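Local coordinates for protein porin (Rhodobacter capsulatus, PDB 2POR) that forms outer-membrane channels, as a homotrimer of beta-barrels, that let small hydrophilic solutes of up to about 0.6 kDa diffuse passively across the membrane, at the interface of chains A and B. Residues are numbered along the deposited sequence; one frame, centred on the assembly and turned at random. Chains: chain A/B, Porin.

Contact 1: the interface of chains A and B. Residues chain A 41-42, 62-63; chain B 274-275, 299-301.
The ring of A:Phe41 lies against B:Phe299, with the two planes nearly parallel, about 11° apart, and displaced from one another. B:Phe299 CD1 sits under one face of A:Phe41, toward the rim, 3.6 Å from A:Phe41 CD1. The offset carries the A:Phe41 methylene over the face of B:Phe299 in a CH-pi contact, its CB 3.7 Å from B:Phe299 CZ. The two side chains thus run past each other in opposite directions, each overlapping the base of the other.

B:Ala275 CB lies on the same side of the A:Phe41 plane as B:Phe299. It approaches the rim at A:Phe41 CE2, 3.6 Å away, while also filling the in-plane edge of B:Phe299. On the CD1-CE1 edge of A:Phe41 comes B:Phe301, the C-terminal residue, its ring turned by roughly 48° to the first. B:Phe301 CE1 approaches A:Phe41 CD1 at 3.4 Å, and its CZ, in the plane of the A:Phe41 ring, also meets A:Gly42 CA at 3.8 Å. The backbone O of the poorly ordered B:Lys300 lies at this ring's edge too, and the B:Gly274 carbonyl carbon is near its far end.

A:Phe41 gets there because CG stands between its backbone N and carbonyl carbon (chi1 60°), which aims the ring off strand 40-46 into chain B. A:Phe62 points the other way: its ring covers the A:Phe41-A:Gly42 peptide, with A:Gly42 N above the centre of the face, and so backs the stretch of main chain that carries A:Phe41. Its backbone O meets the partner, 3.7 Å from B:Phe299 CE2.

A:Phe41 is thus an aromatic residue packed among the last two strands and the C-terminus of its neighbour. This packing probably helps hold adjacent barrels together in the homotrimer.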
ATOM      1  N   PHE A  41      16.992   8.730  16.408  1.00 23.28           N
ATOM      2  CA  PHE A  41      16.183   7.565  16.103  1.00 20.43           C
ATOM      3  C   PHE A  41      15.475   7.820  14.799  1.00 33.11           C
ATOM      4  O   PHE A  41      15.385   8.975  14.344  1.00 17.55           O
ATOM      5  CB  PHE A  41      15.220   7.328  17.260  1.00 17.40           C
ATOM      6  CG  PHE A  41      14.217   8.418  17.646  1.00 19.97           C
ATOM      7  CD1 PHE A  41      12.985   8.514  17.033  1.00 18.79           C
ATOM      8  CD2 PHE A  41      14.530   9.281  18.693  1.00 24.90           C
ATOM      9  CE1 PHE A  41      12.054   9.449  17.448  1.00 18.42           C
ATOM     10  CE2 PHE A  41      13.600  10.218  19.109  1.00 18.53           C
ATOM     11  CZ  PHE A  41      12.372  10.299  18.492  1.00 20.56           C
ATOM     12  N   GLY A  42      14.974   6.783  14.142  1.00 16.60           N
ATOM     13  CA  GLY A  42      14.300   7.005  12.889  1.00 15.94           C
ATOM     14  C   GLY A  42      13.703   5.691  12.368  1.00 18.51           C
ATOM     15  O   GLY A  42      13.817   4.666  13.043  1.00 17.74           O
ATOM     16  N   PHE A  62      15.641   2.448  13.660  1.00 19.51           N
ATOM     17  CA  PHE A  62      16.962   2.489  14.284  1.00 17.61           C
ATOM     18  C   PHE A  62      17.011   3.442  15.485  1.00 21.17           C
ATOM     19  O   PHE A  62      16.148   4.324  15.650  1.00 17.39           O
ATOM     20  CB  PHE A  62      18.020   2.908  13.275  1.00 17.41           C
ATOM     21  CG  PHE A  62      18.018   4.391  12.889  1.00 22.01           C
ATOM     22  CD1 PHE A  62      18.745   5.316  13.645  1.00 26.08           C
ATOM     23  CD2 PHE A  62      17.316   4.796  11.769  1.00 20.41           C
ATOM     24  CE1 PHE A  62      18.765   6.646  13.267  1.00 24.18           C
ATOM     25  CE2 PHE A  62      17.347   6.136  11.405  1.00 39.24           C
ATOM     26  CZ  PHE A  62      18.068   7.061  12.145  1.00 26.42           C
ATOM     27  N   LEU A  63      18.039   3.205  16.292  1.00 21.61           N
ATOM     28  CA  LEU A  63      18.388   4.021  17.461  1.00 23.98           C
ATOM     29  C   LEU A  63      19.887   4.150  17.418  1.00 24.88           C
ATOM     30  O   LEU A  63      20.532   3.111  17.252  1.00 20.07           O
ATOM     31  CB  LEU A  63      18.057   3.364  18.803  1.00 23.98           C
ATOM     32  CG  LEU A  63      18.375   4.171  20.072  1.00 27.68           C
ATOM     33  CD1 LEU A  63      17.491   5.410  20.158  1.00 22.99           C
ATOM     34  CD2 LEU A  63      18.066   3.329  21.273  1.00 34.32           C
TER
ATOM     35  N   GLY B 274       9.969  12.270  21.498  1.00 27.38           N
ATOM     36  CA  GLY B 274       9.059  11.316  20.858  1.00 27.44           C
ATOM     37  C   GLY B 274       9.502   9.862  21.101  1.00 31.13           C
ATOM     38  O   GLY B 274       8.943   8.974  20.465  1.00 26.17           O
ATOM     39  N   ALA B 275      10.472   9.576  21.968  1.00 21.61           N
ATOM     40  CA  ALA B 275      10.964   8.236  22.205  1.00 21.23           C
ATOM     41  C   ALA B 275      10.764   7.841  23.650  1.00 31.65           C
ATOM     42  O   ALA B 275      10.849   8.682  24.551  1.00 22.67           O
ATOM     43  CB  ALA B 275      12.448   8.148  21.880  1.00 16.02           C
ATOM     44  N   PHE B 299       8.574   5.006  19.176  1.00 18.24           N
ATOM     45  CA  PHE B 299       8.962   6.296  18.620  1.00 17.66           C
ATOM     46  C   PHE B 299       7.752   6.944  18.003  1.00 26.51           C
ATOM     47  O   PHE B 299       6.888   6.257  17.436  1.00 22.18           O
ATOM     48  CB  PHE B 299       9.991   6.096  17.542  1.00 14.69           C
ATOM     49  CG  PHE B 299      11.281   5.415  17.948  1.00 21.01           C
ATOM     50  CD1 PHE B 299      11.959   5.776  19.099  1.00 22.78           C
ATOM     51  CD2 PHE B 299      11.812   4.439  17.137  1.00 20.84           C
ATOM     52  CE1 PHE B 299      13.153   5.172  19.435  1.00 23.54           C
ATOM     53  CE2 PHE B 299      13.011   3.848  17.486  1.00 22.22           C
ATOM     54  CZ  PHE B 299      13.687   4.206  18.629  1.00 21.26           C
ATOM     55  N   LYS B 300       7.596   8.246  18.090  1.00 17.76           N
ATOM     56  CA  LYS B 300       6.519   8.952  17.414  1.00 17.46           C
ATOM     57  C   LYS B 300       7.209   9.968  16.511  1.00 24.16           C
ATOM     58  O   LYS B 300       8.290  10.489  16.875  1.00 26.46           O
ATOM     59  CB  LYS B 300       5.663   9.674  18.398  1.00 22.55           C
ATOM     60  CG  LYS B 300       4.918   8.746  19.297  1.00 34.41           C
ATOM     61  CD  LYS B 300       3.613   9.386  19.775  1.00 54.10           C
ATOM     62  CE  LYS B 300       3.769  10.476  20.837  1.00 75.73           C
ATOM     63  NZ  LYS B 300       2.460  10.949  21.278  1.00 84.85           N
ATOM     64  N   PHE B 301       6.648  10.247  15.335  1.00 19.50           N
ATOM     65  CA  PHE B 301       7.293  11.071  14.334  1.00 18.21           C
ATOM     66  C   PHE B 301       6.316  12.073  13.772  1.00 22.86           C
ATOM     67  O   PHE B 301       5.105  11.904  13.933  1.00 17.64           O
ATOM     68  CB  PHE B 301       7.838  10.299  13.122  1.00 18.80           C
ATOM     69  CG  PHE B 301       8.856   9.258  13.524  1.00 24.96           C
ATOM     70  CD1 PHE B 301      10.146   9.618  13.846  1.00 18.68           C
ATOM     71  CD2 PHE B 301       8.500   7.918  13.540  1.00 23.97           C
ATOM     72  CE1 PHE B 301      11.099   8.664  14.183  1.00 19.16           C
ATOM     73  CE2 PHE B 301       9.462   6.969  13.876  1.00 19.39           C
ATOM     74  CZ  PHE B 301      10.758   7.327  14.197  1.00 20.43           C
ATOM     75  OXT PHE B 301       6.798  13.057  13.190  1.00 28.38           O
TER

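Contact 2: the interface of chains A and B. Residues chain A 61-63, 70, 72; chain B 10, 299.
Strand 2-14, the first of the beta-barrel, sends B:Met10 from the wall of one subunit onto the neighbouring strands 60-65 and 68-73 of the other. Its side chain lies against both strands. CG stands between the backbone N and the carbonyl carbon (chi1 68°), and the rest of the chain runs out extended, which carries the methyl group to the main chain of strand 60-65.

There B:Met10 CE rests 3.6 Å from the backbone N of A:Leu63, with the CB of that residue close by. The methyl also comes within 4.0 Å of A:Phe62 CA, so it packs on backbone as much as on side chain. The sulfur follows the same path: B:Met10 SD is 3.8 Å from A:Val61 O.

A:Met72 and B:Met10 cross obliquely. The A:Met72 sulfur, SD, lies 4.0 Å from B:Met10 CB. In return, B:Met10 SD is 4.0 Å from A:Met72 CB, and the two thioethers meet each other's bases, sulfur to methylene. A:Ile70 contributes mainly its backbone O, near B:Met10 CE.

Further along the patch, A:Val61 turns one branch toward the last strand of chain B. With CG1 opposite its own backbone N (chi1 179°), this methyl comes in at the edge of the B:Phe299 ring, in its plane, 3.6 Å from CE2. CG1 also lies near B:Met10 CG, so one methyl touches both residues of chain B.

The extended B:Met10 chain probably follows the surface of the two strands it lies on. B:Met10 and B:Phe299 belong to the first and last strands of one barrel, near its closure, and they lean on two consecutive short strands of the next barrel. The contact thus lies in the wall between two pores, within the trimer interface.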
ATOM      1  N   VAL A  61      13.911   0.319  11.417  1.00 17.23           N
ATOM      2  CA  VAL A  61      13.739   1.220  12.550  1.00 19.01           C
ATOM      3  C   VAL A  61      15.145   1.288  13.184  1.00 26.28           C
ATOM      4  O   VAL A  61      15.865   0.268  13.205  1.00 18.85           O
ATOM      5  CB  VAL A  61      12.706   0.653  13.551  1.00 17.83           C
ATOM      6  CG1 VAL A  61      12.547   1.577  14.757  1.00 18.08           C
ATOM      7  CG2 VAL A  61      11.372   0.544  12.873  1.00 17.74           C
ATOM      8  N   PHE A  62      15.641   2.448  13.660  1.00 19.51           N
ATOM      9  CA  PHE A  62      16.962   2.489  14.284  1.00 17.61           C
ATOM     10  C   PHE A  62      17.011   3.442  15.485  1.00 21.17           C
ATOM     11  O   PHE A  62      16.148   4.324  15.650  1.00 17.39           O
ATOM     12  CB  PHE A  62      18.020   2.908  13.275  1.00 17.41           C
ATOM     13  CG  PHE A  62      18.018   4.391  12.889  1.00 22.01           C
ATOM     14  CD1 PHE A  62      18.745   5.316  13.645  1.00 26.08           C
ATOM     15  CD2 PHE A  62      17.316   4.796  11.769  1.00 20.41           C
ATOM     16  CE1 PHE A  62      18.765   6.646  13.267  1.00 24.18           C
ATOM     17  CE2 PHE A  62      17.347   6.136  11.405  1.00 39.24           C
ATOM     18  CZ  PHE A  62      18.068   7.061  12.145  1.00 26.42           C
ATOM     19  N   LEU A  63      18.039   3.205  16.292  1.00 21.61           N
ATOM     20  CA  LEU A  63      18.388   4.021  17.461  1.00 23.98           C
ATOM     21  C   LEU A  63      19.887   4.150  17.418  1.00 24.88           C
ATOM     22  O   LEU A  63      20.532   3.111  17.252  1.00 20.07           O
ATOM     23  CB  LEU A  63      18.057   3.364  18.803  1.00 23.98           C
ATOM     24  CG  LEU A  63      18.375   4.171  20.072  1.00 27.68           C
ATOM     25  CD1 LEU A  63      17.491   5.410  20.158  1.00 22.99           C
ATOM     26  CD2 LEU A  63      18.066   3.329  21.273  1.00 34.32           C
ATOM     27  N   ILE A  70      21.813   0.684  16.183  1.00 19.45           N
ATOM     28  CA  ILE A  70      21.092  -0.587  16.206  1.00 23.74           C
ATOM     29  C   ILE A  70      19.928  -0.411  15.243  1.00 25.87           C
ATOM     30  O   ILE A  70      19.110   0.495  15.434  1.00 20.11           O
ATOM     31  CB  ILE A  70      20.559  -0.852  17.613  1.00 25.58           C
ATOM     32  CG1 ILE A  70      21.724  -1.007  18.581  1.00 43.31           C
ATOM     33  CG2 ILE A  70      19.711  -2.121  17.601  1.00 33.44           C
ATOM     34  CD1 ILE A  70      21.254  -0.886  20.042  1.00 57.37           C
ATOM     35  N   MET A  72      16.601  -2.516  13.121  1.00 19.50           N
ATOM     36  CA  MET A  72      15.854  -3.772  13.108  1.00 17.32           C
ATOM     37  C   MET A  72      14.854  -3.663  11.991  1.00 23.46           C
ATOM     38  O   MET A  72      14.268  -2.581  11.805  1.00 19.57           O
ATOM     39  CB  MET A  72      15.163  -3.939  14.422  1.00 18.57           C
ATOM     40  CG  MET A  72      14.507  -5.327  14.579  1.00 19.11           C
ATOM     41  SD  MET A  72      13.813  -5.606  16.211  1.00 23.42           S
ATOM     42  CE  MET A  72      15.304  -5.778  17.121  1.00 18.32           C
TER
ATOM     43  N   MET B  10      10.695  -1.106  18.256  1.00 15.77           N
ATOM     44  CA  MET B  10      11.617  -2.221  18.047  1.00 19.06           C
ATOM     45  C   MET B  10      12.042  -2.744  19.402  1.00 24.44           C
ATOM     46  O   MET B  10      12.034  -1.995  20.383  1.00 18.02           O
ATOM     47  CB  MET B  10      12.847  -1.839  17.224  1.00 18.72           C
ATOM     48  CG  MET B  10      13.830  -0.906  17.865  1.00 25.28           C
ATOM     49  SD  MET B  10      15.266  -0.758  16.805  1.00 30.85           S
ATOM     50  CE  MET B  10      15.805   0.670  17.659  1.00 33.80           C
ATOM     51  N   PHE B 299       8.574   5.006  19.176  1.00 18.24           N
ATOM     52  CA  PHE B 299       8.962   6.296  18.620  1.00 17.66           C
ATOM     53  C   PHE B 299       7.752   6.944  18.003  1.00 26.51           C
ATOM     54  O   PHE B 299       6.888   6.257  17.436  1.00 22.18           O
ATOM     55  CB  PHE B 299       9.991   6.096  17.542  1.00 14.69           C
ATOM     56  CG  PHE B 299      11.281   5.415  17.948  1.00 21.01           C
ATOM     57  CD1 PHE B 299      11.959   5.776  19.099  1.00 22.78           C
ATOM     58  CD2 PHE B 299      11.812   4.439  17.137  1.00 20.84           C
ATOM     59  CE1 PHE B 299      13.153   5.172  19.435  1.00 23.54           C
ATOM     60  CE2 PHE B 299      13.011   3.848  17.486  1.00 22.22           C
ATOM     61  CZ  PHE B 299      13.687   4.206  18.629  1.00 21.26           C
TER

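The centres of contact 1 and contact 2, taken over their C-alpha atoms, are about 7 Å apart, and A:Phe62, A:Leu63 and B:Phe299 belong to both. They adjoin as one largely apolar stretch of the interface: the ring of B:Phe299 offers a face to contact 1 and an edge to contact 2, and strand 60-65 of chain A runs through both. Contact 1 adds strand 40-46 and the C-terminus of chain B; contact 2 adds strand 68-73 and the first strand of chain B. The ends of one subunit's chain thus seat against the short strands of the next, a pairing repeated around the homotrimer.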